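Local atomic coordinates of separin (PDB entry 5U1T), a protein that cleaves a cohesin subunit as a caspase-like cysteine protease at the onset of anaphase and is held inactive by securin for most of the cell cycle. Residues L195-Y200 with L206-F211; A136-L141 with T176-S181; G1431-I1436 with S1443-N1448; I1412-N1417 with M1548-N1553; C630-E635 with P643-Y648. All coordinates share one frame; numbering follows the deposited sequence.

Interaction 1 of 5, residues L195-Y200 with L206-F211; sequences LKFLQY and LPFKKF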
# COMPACT_ATOMS: atom_id res chain seq x y z
N LEU A 195 34.30 -72.00 11.01
CA LEU A 195 34.65 -71.20 9.84
C LEU A 195 34.58 -69.70 10.14
O LEU A 195 35.49 -68.94 9.78
CB LEU A 195 33.72 -71.54 8.67
CG LEU A 195 33.92 -72.88 7.95
CD1 LEU A 195 32.67 -73.28 7.19
CD2 LEU A 195 35.09 -72.78 6.99
N LYS A 196 33.49 -69.27 10.78
CA LYS A 196 33.29 -67.86 11.09
C LYS A 196 34.33 -67.35 12.09
O LYS A 196 34.85 -66.24 11.95
CB LYS A 196 31.88 -67.62 11.65
CG LYS A 196 31.58 -66.15 11.97
CD LYS A 196 31.71 -65.28 10.74
CE LYS A 196 30.70 -65.66 9.67
NZ LYS A 196 30.75 -64.75 8.49
N PHE A 197 34.62 -68.17 13.11
CA PHE A 197 35.56 -67.82 14.17
C PHE A 197 36.98 -67.65 13.66
O PHE A 197 37.70 -66.73 14.07
CB PHE A 197 35.53 -68.87 15.29
CG PHE A 197 36.73 -68.83 16.20
CD1 PHE A 197 36.80 -67.91 17.24
CD2 PHE A 197 37.79 -69.71 16.02
CE1 PHE A 197 37.91 -67.87 18.07
CE2 PHE A 197 38.89 -69.67 16.85
CZ PHE A 197 38.95 -68.76 17.88
N LEU A 198 37.40 -68.56 12.78
CA LEU A 198 38.72 -68.44 12.14
C LEU A 198 38.75 -67.17 11.31
O LEU A 198 39.70 -66.38 11.40
CB LEU A 198 39.04 -69.67 11.28
CG LEU A 198 39.18 -71.00 12.03
CD1 LEU A 198 39.62 -72.13 11.10
CD2 LEU A 198 40.15 -70.85 13.19
N GLN A 199 37.70 -66.96 10.52
CA GLN A 199 37.59 -65.77 9.69
C GLN A 199 37.75 -64.50 10.52
O GLN A 199 38.53 -63.62 10.16
CB GLN A 199 36.26 -65.76 8.95
CG GLN A 199 35.94 -64.46 8.23
CD GLN A 199 34.45 -64.25 8.02
OE1 GLN A 199 33.66 -65.20 8.09
NE2 GLN A 199 34.05 -63.02 7.78
N TYR A 200 37.05 -64.41 11.65
CA TYR A 200 37.07 -63.19 12.45
C TYR A 200 38.46 -62.92 13.02
O TYR A 200 38.97 -61.80 12.94
CB TYR A 200 36.05 -63.25 13.60
CG TYR A 200 34.63 -62.88 13.20
CD1 TYR A 200 34.33 -62.50 11.90
CD2 TYR A 200 33.59 -62.91 14.13
CE1 TYR A 200 33.03 -62.16 11.53
CE2 TYR A 200 32.29 -62.58 13.77
CZ TYR A 200 32.02 -62.21 12.47
OH TYR A 200 30.74 -61.87 12.10
N LEU A 206 43.24 -61.02 15.57
CA LEU A 206 43.18 -61.43 16.96
C LEU A 206 44.16 -62.56 17.19
O LEU A 206 44.44 -63.34 16.28
CB LEU A 206 41.75 -61.83 17.36
CG LEU A 206 40.68 -60.73 17.20
CD1 LEU A 206 39.36 -61.13 17.82
CD2 LEU A 206 41.13 -59.40 17.79
N PRO A 207 44.73 -62.64 18.41
CA PRO A 207 45.65 -63.72 18.78
C PRO A 207 44.91 -65.02 18.97
O PRO A 207 44.03 -65.05 19.83
CB PRO A 207 46.25 -63.24 20.10
CG PRO A 207 45.17 -62.40 20.70
CD PRO A 207 44.55 -61.68 19.52
N PHE A 208 45.24 -66.06 18.23
CA PHE A 208 44.52 -67.31 18.41
C PHE A 208 44.56 -67.73 19.88
O PHE A 208 43.61 -68.33 20.36
CB PHE A 208 45.09 -68.44 17.54
CG PHE A 208 44.40 -69.77 17.76
CD1 PHE A 208 44.80 -70.63 18.77
CD2 PHE A 208 43.32 -70.15 16.97
CE1 PHE A 208 44.15 -71.84 18.99
CE2 PHE A 208 42.68 -71.36 17.17
CZ PHE A 208 43.09 -72.20 18.18
N LYS A 209 45.63 -67.38 20.59
CA LYS A 209 45.92 -67.99 21.89
C LYS A 209 44.82 -67.82 22.96
O LYS A 209 44.98 -68.32 24.08
CB LYS A 209 47.25 -67.48 22.43
CG LYS A 209 48.46 -68.16 21.79
CD LYS A 209 49.79 -67.61 22.31
CE LYS A 209 49.85 -66.10 22.15
NZ LYS A 209 49.48 -65.66 20.78
N LYS A 210 43.72 -67.15 22.61
CA LYS A 210 42.47 -67.23 23.37
C LYS A 210 41.89 -68.65 23.39
O LYS A 210 40.79 -68.86 23.91
CB LYS A 210 41.42 -66.29 22.80
CG LYS A 210 40.72 -66.84 21.57
CD LYS A 210 39.39 -66.14 21.33
CE LYS A 210 39.59 -64.67 21.04
NZ LYS A 210 40.51 -64.51 19.89
N PHE A 211 42.60 -69.61 22.80
CA PHE A 211 42.31 -71.04 22.95
C PHE A 211 43.63 -71.82 23.00
O PHE A 211 44.70 -71.28 22.70
CB PHE A 211 41.44 -71.56 21.80
CG PHE A 211 40.70 -72.83 22.14
CD1 PHE A 211 41.40 -74.01 22.43
CD2 PHE A 211 39.31 -72.86 22.20
CE1 PHE A 211 40.72 -75.19 22.77
CE2 PHE A 211 38.62 -74.04 22.54
CZ PHE A 211 39.33 -75.21 22.82
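F197 stands on the regular helix 190-203, whose i to i+4 bonding is seen in Y200 N to K196 O at 2.9 Å, and the rim of its ring reaches F208 and K210 of the following loop, where the chain bends back past the last turns of the helix. With CG anti to the backbone N (chi1 162°), the F197 ring is carried outward, and the two atoms flanking its far corner do the touching. On one flank CE1 lies 4.0 Å from K210 CD, which arrives at the ring edge in the ring plane. On the other flank CE2 lies 4.2 Å from F208 CE2, the two side chains crossing at about a right angle. This is a helix-to-loop return within the helical domain: the loop leads on toward helix 217-225, where F208 also packs on V217, while F197 rests on V179 of helix 172-185. K210 touches the ring through methylene carbon, and its chain bends only beyond CD, toward the ammonium group. One residue before F197, K196 NZ gives Q199 OE1 a bond of 3.0 Å, its donor tilted 16° from the carbonyl plane, and forms a salt bridge with D160.

Interaction 2 of 5, residues A136-L141 with T176-S181; sequences ALQIIL and TKIVLS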
# COMPACT_ATOMS: atom_id res chain seq x y z
N ALA A 136 22.41 -59.69 23.53
CA ALA A 136 21.37 -60.64 23.19
C ALA A 136 21.97 -62.02 22.96
O ALA A 136 21.38 -63.04 23.36
CB ALA A 136 20.59 -60.17 21.97
N LEU A 137 23.13 -62.07 22.32
CA LEU A 137 23.80 -63.36 22.12
C LEU A 137 24.27 -63.95 23.45
O LEU A 137 24.18 -65.15 23.66
CB LEU A 137 24.97 -63.23 21.15
CG LEU A 137 24.58 -63.01 19.69
CD1 LEU A 137 25.81 -62.92 18.82
CD2 LEU A 137 23.66 -64.09 19.19
N GLN A 138 24.76 -63.09 24.34
CA GLN A 138 25.16 -63.50 25.68
C GLN A 138 23.98 -64.16 26.38
O GLN A 138 24.13 -65.24 26.96
CB GLN A 138 25.67 -62.30 26.49
CG GLN A 138 26.07 -62.58 27.95
CD GLN A 138 27.26 -63.53 28.08
OE1 GLN A 138 28.02 -63.75 27.13
NE2 GLN A 138 27.41 -64.11 29.27
N ILE A 139 22.82 -63.53 26.32
CA ILE A 139 21.61 -64.04 26.96
C ILE A 139 21.21 -65.39 26.35
O ILE A 139 20.97 -66.34 27.10
CB ILE A 139 20.45 -63.02 26.85
CG1 ILE A 139 20.81 -61.74 27.60
CG2 ILE A 139 19.17 -63.60 27.42
CD1 ILE A 139 19.78 -60.65 27.51
N ILE A 140 21.18 -65.48 25.02
CA ILE A 140 20.82 -66.74 24.34
C ILE A 140 21.77 -67.85 24.79
O ILE A 140 21.38 -69.02 24.98
CB ILE A 140 20.88 -66.60 22.80
CG1 ILE A 140 19.89 -65.53 22.33
CG2 ILE A 140 20.57 -67.92 22.13
CD1 ILE A 140 19.98 -65.23 20.85
N LEU A 141 23.02 -67.48 24.98
CA LEU A 141 24.00 -68.41 25.49
C LEU A 141 23.69 -68.84 26.92
O LEU A 141 23.58 -70.03 27.19
CB LEU A 141 25.38 -67.80 25.41
CG LEU A 141 26.46 -68.83 25.70
CD1 LEU A 141 26.34 -69.97 24.71
CD2 LEU A 141 27.80 -68.14 25.60
N THR A 176 33.97 -62.19 18.77
CA THR A 176 34.61 -63.39 18.24
C THR A 176 34.70 -64.44 19.34
O THR A 176 34.64 -65.64 19.08
CB THR A 176 36.00 -63.08 17.66
OG1 THR A 176 36.94 -62.92 18.73
CG2 THR A 176 35.99 -61.80 16.81
N LYS A 177 34.82 -63.97 20.58
CA LYS A 177 34.77 -64.87 21.73
C LYS A 177 33.37 -65.47 21.84
O LYS A 177 33.22 -66.65 22.17
CB LYS A 177 35.14 -64.13 23.01
CG LYS A 177 35.35 -65.03 24.19
CD LYS A 177 35.57 -64.25 25.45
CE LYS A 177 35.87 -65.21 26.60
NZ LYS A 177 35.82 -64.55 27.92
N ILE A 178 32.36 -64.65 21.58
CA ILE A 178 30.97 -65.10 21.59
C ILE A 178 30.77 -66.22 20.58
O ILE A 178 30.06 -67.19 20.85
CB ILE A 178 30.00 -63.91 21.32
CG1 ILE A 178 29.66 -63.20 22.64
CG2 ILE A 178 28.73 -64.36 20.67
CD1 ILE A 178 29.00 -64.11 23.66
N VAL A 179 31.44 -66.11 19.43
CA VAL A 179 31.38 -67.11 18.37
C VAL A 179 31.97 -68.47 18.78
O VAL A 179 31.40 -69.53 18.50
CB VAL A 179 32.09 -66.61 17.11
CG1 VAL A 179 32.14 -67.69 16.03
CG2 VAL A 179 31.40 -65.37 16.58
N LEU A 180 33.12 -68.41 19.42
CA LEU A 180 33.79 -69.60 19.86
C LEU A 180 32.95 -70.29 20.87
O LEU A 180 32.83 -71.50 20.87
CB LEU A 180 35.11 -69.23 20.50
CG LEU A 180 35.80 -70.44 21.11
CD1 LEU A 180 36.40 -71.25 19.98
CD2 LEU A 180 36.87 -70.02 22.10
N SER A 181 32.32 -69.52 21.74
CA SER A 181 31.50 -70.13 22.76
C SER A 181 30.24 -70.75 22.18
O SER A 181 29.73 -71.71 22.70
CB SER A 181 31.23 -69.16 23.89
OG SER A 181 29.99 -68.55 23.71
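I178 meets L137 and Q138 through two separate branches, across helix segments whose axes approach to 10.7 Å and run nearly alongside in the same direction, 21° apart. From its CB, the CG2 methyl stands anti to the backbone N (chi1 -87° for CG1) and packs on L137, 3.7 Å from CD1 and 4.0 Å from CB. The other branch passes through CG1 and turns at chi2 -59°, which brings the CD1 tip 3.6 Å from Q138 OE1; here the two side chains cross at about a right angle. That oxygen is engaged elsewhere, accepting a hydrogen bond from the backbone of another protein chain in the assembly, so the I178 methyl packs beside a polar atom that already has a partner. One turn on, L141 lies over S181, with its CD1 4.0 Å from OG. S181 OG in turn donates to I178 O within its own helix at 3.2 Å. K177 adds a salt bridge to the same second chain, and F157 of helix 146-158 packs on both L137 and V179. Two like-directed helices, 129-142 and 172-185, with an intervening helix packed on both, are consistent with an alpha-solenoid-like stacking of helices in the helical domain.

Interaction 3 of 5, residues G1431-I1436 with S1443-N1448; sequences GMFQKI and SQLVMN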
# COMPACT_ATOMS: atom_id res chain seq x y z
N GLY A 1431 -51.63 33.53 -11.34
CA GLY A 1431 -52.29 34.24 -12.41
C GLY A 1431 -51.51 34.43 -13.70
O GLY A 1431 -51.85 33.83 -14.72
N MET A 1432 -50.47 35.27 -13.66
CA MET A 1432 -49.70 35.60 -14.87
C MET A 1432 -49.00 34.39 -15.51
O MET A 1432 -48.95 34.28 -16.74
CB MET A 1432 -48.66 36.68 -14.55
CG MET A 1432 -47.59 36.86 -15.62
SD MET A 1432 -46.25 37.93 -15.09
CE MET A 1432 -47.02 39.54 -15.31
N PHE A 1433 -48.47 33.49 -14.70
CA PHE A 1433 -47.72 32.35 -15.23
C PHE A 1433 -48.61 31.41 -16.04
O PHE A 1433 -48.28 31.04 -17.16
CB PHE A 1433 -47.01 31.58 -14.11
CG PHE A 1433 -45.75 32.24 -13.62
CD1 PHE A 1433 -45.37 33.50 -14.08
CD2 PHE A 1433 -44.93 31.60 -12.70
CE1 PHE A 1433 -44.20 34.11 -13.63
CE2 PHE A 1433 -43.76 32.20 -12.25
CZ PHE A 1433 -43.39 33.46 -12.71
N GLN A 1434 -49.76 31.05 -15.47
CA GLN A 1434 -50.67 30.12 -16.13
C GLN A 1434 -51.23 30.74 -17.41
O GLN A 1434 -51.68 30.02 -18.31
CB GLN A 1434 -51.81 29.72 -15.20
CG GLN A 1434 -52.82 30.84 -14.99
CD GLN A 1434 -53.93 30.48 -14.02
OE1 GLN A 1434 -53.81 29.52 -13.25
NE2 GLN A 1434 -55.02 31.25 -14.06
N LYS A 1435 -51.22 32.07 -17.48
CA LYS A 1435 -51.68 32.78 -18.66
C LYS A 1435 -50.65 32.70 -19.77
O LYS A 1435 -50.98 32.55 -20.94
CB LYS A 1435 -51.97 34.24 -18.34
CG LYS A 1435 -53.21 34.47 -17.53
CD LYS A 1435 -53.27 35.92 -17.08
CE LYS A 1435 -54.62 36.28 -16.47
NZ LYS A 1435 -54.58 37.65 -15.89
N ILE A 1436 -49.38 32.80 -19.39
CA ILE A 1436 -48.32 32.75 -20.38
C ILE A 1436 -48.21 31.36 -21.03
O ILE A 1436 -47.96 31.26 -22.23
CB ILE A 1436 -46.98 33.17 -19.76
CG1 ILE A 1436 -46.98 34.70 -19.62
CG2 ILE A 1436 -45.84 32.75 -20.65
CD1 ILE A 1436 -45.81 35.28 -18.84
N SER A 1443 -44.36 26.57 -24.06
CA SER A 1443 -44.01 27.02 -22.73
C SER A 1443 -44.48 26.03 -21.69
O SER A 1443 -45.51 25.39 -21.87
CB SER A 1443 -44.60 28.40 -22.46
OG SER A 1443 -43.86 29.39 -23.15
N GLN A 1444 -43.73 25.90 -20.60
CA GLN A 1444 -44.06 24.92 -19.57
C GLN A 1444 -44.07 25.58 -18.19
O GLN A 1444 -43.30 26.50 -17.93
CB GLN A 1444 -43.08 23.73 -19.61
CG GLN A 1444 -43.47 22.54 -18.73
CD GLN A 1444 -42.55 21.33 -18.89
OE1 GLN A 1444 -41.51 21.40 -19.54
NE2 GLN A 1444 -42.94 20.21 -18.28
N LEU A 1445 -44.97 25.11 -17.33
CA LEU A 1445 -45.06 25.59 -15.96
C LEU A 1445 -45.08 24.42 -15.01
O LEU A 1445 -45.80 23.47 -15.24
CB LEU A 1445 -46.32 26.43 -15.77
CG LEU A 1445 -46.80 26.62 -14.33
CD1 LEU A 1445 -45.82 27.44 -13.52
CD2 LEU A 1445 -48.14 27.31 -14.36
N VAL A 1446 -44.28 24.47 -13.96
CA VAL A 1446 -44.37 23.45 -12.91
C VAL A 1446 -44.73 24.13 -11.59
O VAL A 1446 -44.02 25.03 -11.15
CB VAL A 1446 -43.06 22.68 -12.77
CG1 VAL A 1446 -43.09 21.82 -11.53
CG2 VAL A 1446 -42.80 21.86 -14.02
N MET A 1447 -45.82 23.69 -10.96
CA MET A 1447 -46.34 24.42 -9.80
C MET A 1447 -46.86 23.53 -8.66
O MET A 1447 -47.62 22.58 -8.89
CB MET A 1447 -47.45 25.37 -10.26
CG MET A 1447 -47.80 26.40 -9.23
SD MET A 1447 -49.15 27.44 -9.76
CE MET A 1447 -50.57 26.45 -9.28
N ASN A 1448 -46.46 23.88 -7.44
CA ASN A 1448 -46.75 23.10 -6.23
C ASN A 1448 -46.33 21.66 -6.42
O ASN A 1448 -46.86 20.74 -5.79
CB ASN A 1448 -48.24 23.18 -5.86
CG ASN A 1448 -48.52 22.61 -4.48
OD1 ASN A 1448 -47.60 22.33 -3.70
ND2 ASN A 1448 -49.80 22.43 -4.16
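L1445 packs against F1433 and Q1434, joining the helix and the second strand of a beta-alpha-beta crossover: strand 1412-1416, helix 1423-1436, strand 1444-1447. The leucine's CG is anti to its backbone N (chi1 160°), and its two methyls divide the work. CD1 lies 4.3 Å from F1433 CD2, approaching the ring obliquely. CD2 instead reaches the helix backbone, 4.2 Å from Q1434 CA and 4.5 Å from Q1434 CB. At the C-terminal end of the helix, S1443 CB comes within 4.4 Å of I1436 O, where the chain returns to the sheet. In the next shell, F1433 also packs on M1414 and L1416, and I1436 on I1412, so the helix spans both strands of the unit, lying over this edge of the parallel part of the sheet in the catalytic domain. The level of L1445 is set by its two strand neighbours: Q1444 and V1446 both bond through their backbones to M1414, and V1446 O also bonds to L1416 N.

Interaction 4 of 5, residues I1412-N1417 with M1548-N1553; sequences ISMILN and MGFRCN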
# COMPACT_ATOMS: atom_id res chain seq x y z
N ILE A 1412 -41.03 29.77 -23.14
CA ILE A 1412 -40.54 30.22 -21.84
C ILE A 1412 -40.95 29.24 -20.71
O ILE A 1412 -42.10 28.79 -20.65
CB ILE A 1412 -41.03 31.67 -21.56
CG1 ILE A 1412 -42.56 31.75 -21.51
CG2 ILE A 1412 -40.48 32.64 -22.59
CD1 ILE A 1412 -43.11 31.76 -20.13
N SER A 1413 -39.99 28.90 -19.85
CA SER A 1413 -40.20 27.93 -18.76
C SER A 1413 -40.36 28.62 -17.42
O SER A 1413 -39.76 29.67 -17.17
CB SER A 1413 -39.03 26.94 -18.67
OG SER A 1413 -38.80 26.25 -19.88
N MET A 1414 -41.16 28.03 -16.55
CA MET A 1414 -41.32 28.56 -15.21
C MET A 1414 -41.58 27.47 -14.20
O MET A 1414 -42.17 26.44 -14.51
CB MET A 1414 -42.44 29.57 -15.15
CG MET A 1414 -43.47 29.35 -16.22
SD MET A 1414 -44.38 30.87 -16.50
CE MET A 1414 -43.04 32.04 -16.30
N ILE A 1415 -41.11 27.72 -12.99
CA ILE A 1415 -41.29 26.81 -11.87
C ILE A 1415 -41.79 27.65 -10.70
O ILE A 1415 -41.22 28.70 -10.41
CB ILE A 1415 -39.99 26.07 -11.54
CG1 ILE A 1415 -39.51 25.29 -12.76
CG2 ILE A 1415 -40.17 25.16 -10.34
CD1 ILE A 1415 -38.18 24.64 -12.60
N LEU A 1416 -42.86 27.23 -10.04
CA LEU A 1416 -43.46 28.04 -8.99
C LEU A 1416 -43.79 27.23 -7.75
O LEU A 1416 -44.62 26.33 -7.82
CB LEU A 1416 -44.72 28.72 -9.52
CG LEU A 1416 -45.40 29.71 -8.58
CD1 LEU A 1416 -44.39 30.75 -8.14
CD2 LEU A 1416 -46.59 30.37 -9.27
N ASN A 1417 -43.13 27.53 -6.63
CA ASN A 1417 -43.40 26.87 -5.36
C ASN A 1417 -43.25 25.35 -5.48
O ASN A 1417 -44.18 24.60 -5.18
CB ASN A 1417 -44.81 27.25 -4.86
CG ASN A 1417 -45.14 26.70 -3.48
OD1 ASN A 1417 -44.26 26.37 -2.70
ND2 ASN A 1417 -46.43 26.63 -3.17
N MET A 1548 -39.55 45.23 -16.84
CA MET A 1548 -38.87 44.60 -17.95
C MET A 1548 -39.82 44.30 -19.09
O MET A 1548 -39.40 44.15 -20.23
CB MET A 1548 -38.12 43.35 -17.50
CG MET A 1548 -36.80 43.14 -18.23
SD MET A 1548 -35.66 42.04 -17.40
CE MET A 1548 -36.49 41.99 -15.83
N GLY A 1549 -41.11 44.21 -18.77
CA GLY A 1549 -42.12 43.96 -19.77
C GLY A 1549 -42.62 42.55 -19.82
O GLY A 1549 -43.34 42.16 -20.72
N PHE A 1550 -42.25 41.76 -18.82
CA PHE A 1550 -42.66 40.38 -18.77
C PHE A 1550 -44.13 40.26 -18.52
O PHE A 1550 -44.58 40.20 -17.38
CB PHE A 1550 -41.92 39.63 -17.68
CG PHE A 1550 -42.01 38.15 -17.82
CD1 PHE A 1550 -41.67 37.55 -19.00
CD2 PHE A 1550 -42.45 37.38 -16.78
CE1 PHE A 1550 -41.76 36.19 -19.14
CE2 PHE A 1550 -42.54 36.02 -16.91
CZ PHE A 1550 -42.19 35.43 -18.09
N ARG A 1551 -44.88 40.22 -19.61
CA ARG A 1551 -46.32 40.10 -19.56
C ARG A 1551 -46.81 39.20 -20.68
O ARG A 1551 -46.03 38.56 -21.37
CB ARG A 1551 -46.97 41.48 -19.64
CG ARG A 1551 -47.41 42.02 -18.29
CD ARG A 1551 -47.27 43.54 -18.21
NE ARG A 1551 -47.72 44.21 -19.43
CZ ARG A 1551 -48.70 45.11 -19.48
NH1 ARG A 1551 -49.35 45.46 -18.38
NH2 ARG A 1551 -49.03 45.66 -20.64
N CYS A 1552 -48.12 39.15 -20.88
CA CYS A 1552 -48.65 38.31 -21.93
C CYS A 1552 -48.98 39.07 -23.20
O CYS A 1552 -49.25 38.45 -24.22
CB CYS A 1552 -49.87 37.56 -21.42
SG CYS A 1552 -49.48 36.39 -20.11
N ASN A 1553 -48.93 40.39 -23.15
CA ASN A 1553 -49.23 41.18 -24.34
C ASN A 1553 -47.97 41.76 -24.97
O ASN A 1553 -47.85 42.97 -25.13
CB ASN A 1553 -50.23 42.29 -24.05
CG ASN A 1553 -49.74 43.25 -22.99
OD1 ASN A 1553 -49.08 44.23 -23.29
ND2 ASN A 1553 -50.08 42.96 -21.75
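I1412 N hydrogen-bonds to S1443 OG, a bond that ties I1412 to the chain entering strand 1444-1447 while the I1412 side chain turns toward F1550. The contact with F1550 itself is apolar. M1414 bends at chi3 (37°), and its CE methyl meets the ring at the edge, in the ring plane, 3.9 Å from F1550 CZ and 4.1 Å from CE2. I1412 CD1 comes to the same CZ at 4.3 Å, also near the ring plane. The ring extends to both because its CG is anti to the backbone N (chi1 -164°). Its backbone is placed by a Schellman motif ending helix 1534-1548: G1549, with positive phi, is the C-prime residue, with F1550 N bonded to F1545 O and G1549 N to E1546 O. The F1545 ring meets that of F1550 with planes about 60° apart. F1550 thus sits buried over the sheet, against I1436 of helix 1423-1436 and L1465 of strand 1465-1469, linking the end of helix 1534-1548 to two neighbouring parallel strands.

Interaction 5 of 5, residues C630-E635 with P643-Y648; sequences CIKSKE and PYADNY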
# COMPACT_ATOMS: atom_id res chain seq x y z
N CYS A 630 23.09 -5.18 7.12
CA CYS A 630 23.59 -6.32 7.86
C CYS A 630 23.25 -7.66 7.17
O CYS A 630 24.10 -8.54 7.07
CB CYS A 630 23.03 -6.29 9.28
SG CYS A 630 23.65 -7.64 10.25
N ILE A 631 22.02 -7.79 6.67
CA ILE A 631 21.61 -8.94 5.86
C ILE A 631 22.51 -9.13 4.65
O ILE A 631 23.07 -10.20 4.43
CB ILE A 631 20.16 -8.79 5.37
CG1 ILE A 631 19.18 -8.88 6.55
CG2 ILE A 631 19.85 -9.82 4.29
CD1 ILE A 631 17.80 -8.44 6.20
N LYS A 632 22.66 -8.06 3.87
CA LYS A 632 23.48 -8.10 2.66
C LYS A 632 24.92 -8.33 3.02
O LYS A 632 25.75 -8.57 2.14
CB LYS A 632 23.35 -6.81 1.86
CG LYS A 632 21.92 -6.45 1.45
CD LYS A 632 21.82 -4.95 1.12
CE LYS A 632 22.99 -4.51 0.24
NZ LYS A 632 23.03 -5.24 -1.07
N SER A 633 25.22 -8.24 4.30
CA SER A 633 26.55 -8.55 4.80
C SER A 633 26.68 -10.07 5.05
O SER A 633 27.59 -10.71 4.52
CB SER A 633 26.83 -7.75 6.06
OG SER A 633 27.96 -8.23 6.74
N LYS A 634 25.76 -10.63 5.82
CA LYS A 634 25.74 -12.07 6.09
C LYS A 634 25.15 -12.83 4.90
O LYS A 634 24.32 -13.73 5.07
CB LYS A 634 24.92 -12.37 7.35
CG LYS A 634 25.17 -11.46 8.53
CD LYS A 634 26.55 -11.63 9.08
CE LYS A 634 26.73 -10.86 10.37
NZ LYS A 634 28.10 -11.08 10.95
N GLU A 635 25.59 -12.46 3.71
CA GLU A 635 25.17 -13.08 2.45
C GLU A 635 25.45 -14.59 2.34
O GLU A 635 24.73 -15.32 1.63
CB GLU A 635 25.88 -12.35 1.32
CG GLU A 635 25.62 -12.86 -0.05
CD GLU A 635 26.12 -11.87 -1.07
OE1 GLU A 635 27.37 -11.80 -1.28
OE2 GLU A 635 25.28 -11.13 -1.63
N PRO A 643 17.50 -10.15 -2.15
CA PRO A 643 16.58 -9.33 -2.95
C PRO A 643 15.64 -8.45 -2.12
O PRO A 643 15.26 -7.36 -2.55
CB PRO A 643 15.78 -10.38 -3.73
CG PRO A 643 16.75 -11.50 -3.92
CD PRO A 643 17.64 -11.52 -2.69
N TYR A 644 15.26 -8.93 -0.94
CA TYR A 644 14.38 -8.14 -0.09
C TYR A 644 15.15 -7.06 0.62
O TYR A 644 14.64 -5.95 0.81
CB TYR A 644 13.67 -9.01 0.93
CG TYR A 644 12.58 -9.87 0.35
CD1 TYR A 644 12.89 -11.09 -0.24
CD2 TYR A 644 11.26 -9.48 0.40
CE1 TYR A 644 11.91 -11.89 -0.77
CE2 TYR A 644 10.27 -10.26 -0.12
CZ TYR A 644 10.61 -11.47 -0.71
OH TYR A 644 9.62 -12.29 -1.23
N ALA A 645 16.38 -7.37 1.02
CA ALA A 645 17.18 -6.36 1.68
C ALA A 645 17.44 -5.24 0.67
O ALA A 645 17.37 -4.08 1.03
CB ALA A 645 18.46 -6.95 2.21
N ASP A 646 17.70 -5.58 -0.58
CA ASP A 646 18.03 -4.59 -1.60
C ASP A 646 16.84 -3.67 -1.90
O ASP A 646 16.99 -2.45 -1.86
CB ASP A 646 18.53 -5.26 -2.89
CG ASP A 646 20.03 -5.56 -2.85
OD1 ASP A 646 20.70 -5.02 -1.95
OD2 ASP A 646 20.55 -6.32 -3.70
N ASN A 647 15.67 -4.24 -2.17
CA ASN A 647 14.45 -3.46 -2.35
C ASN A 647 14.15 -2.56 -1.16
O ASN A 647 13.77 -1.39 -1.32
CB ASN A 647 13.25 -4.37 -2.62
CG ASN A 647 11.87 -3.65 -2.46
OD1 ASN A 647 11.47 -3.27 -1.35
ND2 ASN A 647 11.14 -3.51 -3.57
N TYR A 648 14.28 -3.09 0.05
CA TYR A 648 13.83 -2.34 1.23
C TYR A 648 14.87 -1.30 1.65
O TYR A 648 14.53 -0.31 2.30
CB TYR A 648 13.50 -3.29 2.39
CG TYR A 648 12.08 -3.82 2.34
CD1 TYR A 648 11.00 -2.96 2.52
CD2 TYR A 648 11.82 -5.17 2.11
CE1 TYR A 648 9.71 -3.42 2.48
CE2 TYR A 648 10.51 -5.64 2.07
CZ TYR A 648 9.46 -4.76 2.25
OH TYR A 648 8.16 -5.20 2.22
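I631 and K632 on helix 621-633 meet A645 and D646 near the start of helix 642-655, in an antiparallel helical pair whose connection includes the short helix 635-638. The backbones come nearest at K632 and A645, whose CA atoms are 6.6 Å apart. The apolar part centres on A645 CB, which takes two partners. I631 CG2, anti to the backbone N, lies 3.8 Å away, and the CG methylene of K632 lies 3.6 Å away. Behind this pair I631 packs on V608 of helix 602-617 and on L590 of helix 578-590, which places it on the buried side of the pair, whereas K632 and D646 lie toward the surface. The polar part holds one hydrogen bond to the backbone, between S628 OG and A645 O, and a single salt bridge. The K632 chain passes A645 and then curls at chi3 and chi4 (46° and 60°), meeting D646 at about a right angle. K632 NZ is modelled 2.5 Å from D646 OD1, a length not to be weighed closely at this resolution. The bond uses the syn lone pair of OD1, on the side of the other oxygen, yet D646 OD2 stays 3.8 Å from K632 NZ.

How the interactions relate
The five contacts fall into three places along an elongated chain. Interactions 1 and 2 adjoin, their centres 14 Å apart: helix 172-185 serves both, with T176 touching Y200 and L206. Interactions 3 and 4, centres 8 Å apart, share one sheet, and interaction 3 is nested in the loop that interaction 4 closes; I1436 and C1552 also touch between them. Interaction 5 stands alone, about 62 Å from interaction 2 and 78 Å from interaction 4, centre to centre. Of the two buried contacts, interaction 4 is apolar across its segments, while interaction 2 turns partly polar where it borders a second protein chain. The other three are partly buried: 1 and 3 pack through phenylalanine rings, and the salt bridge of interaction 5 lies on its more exposed side.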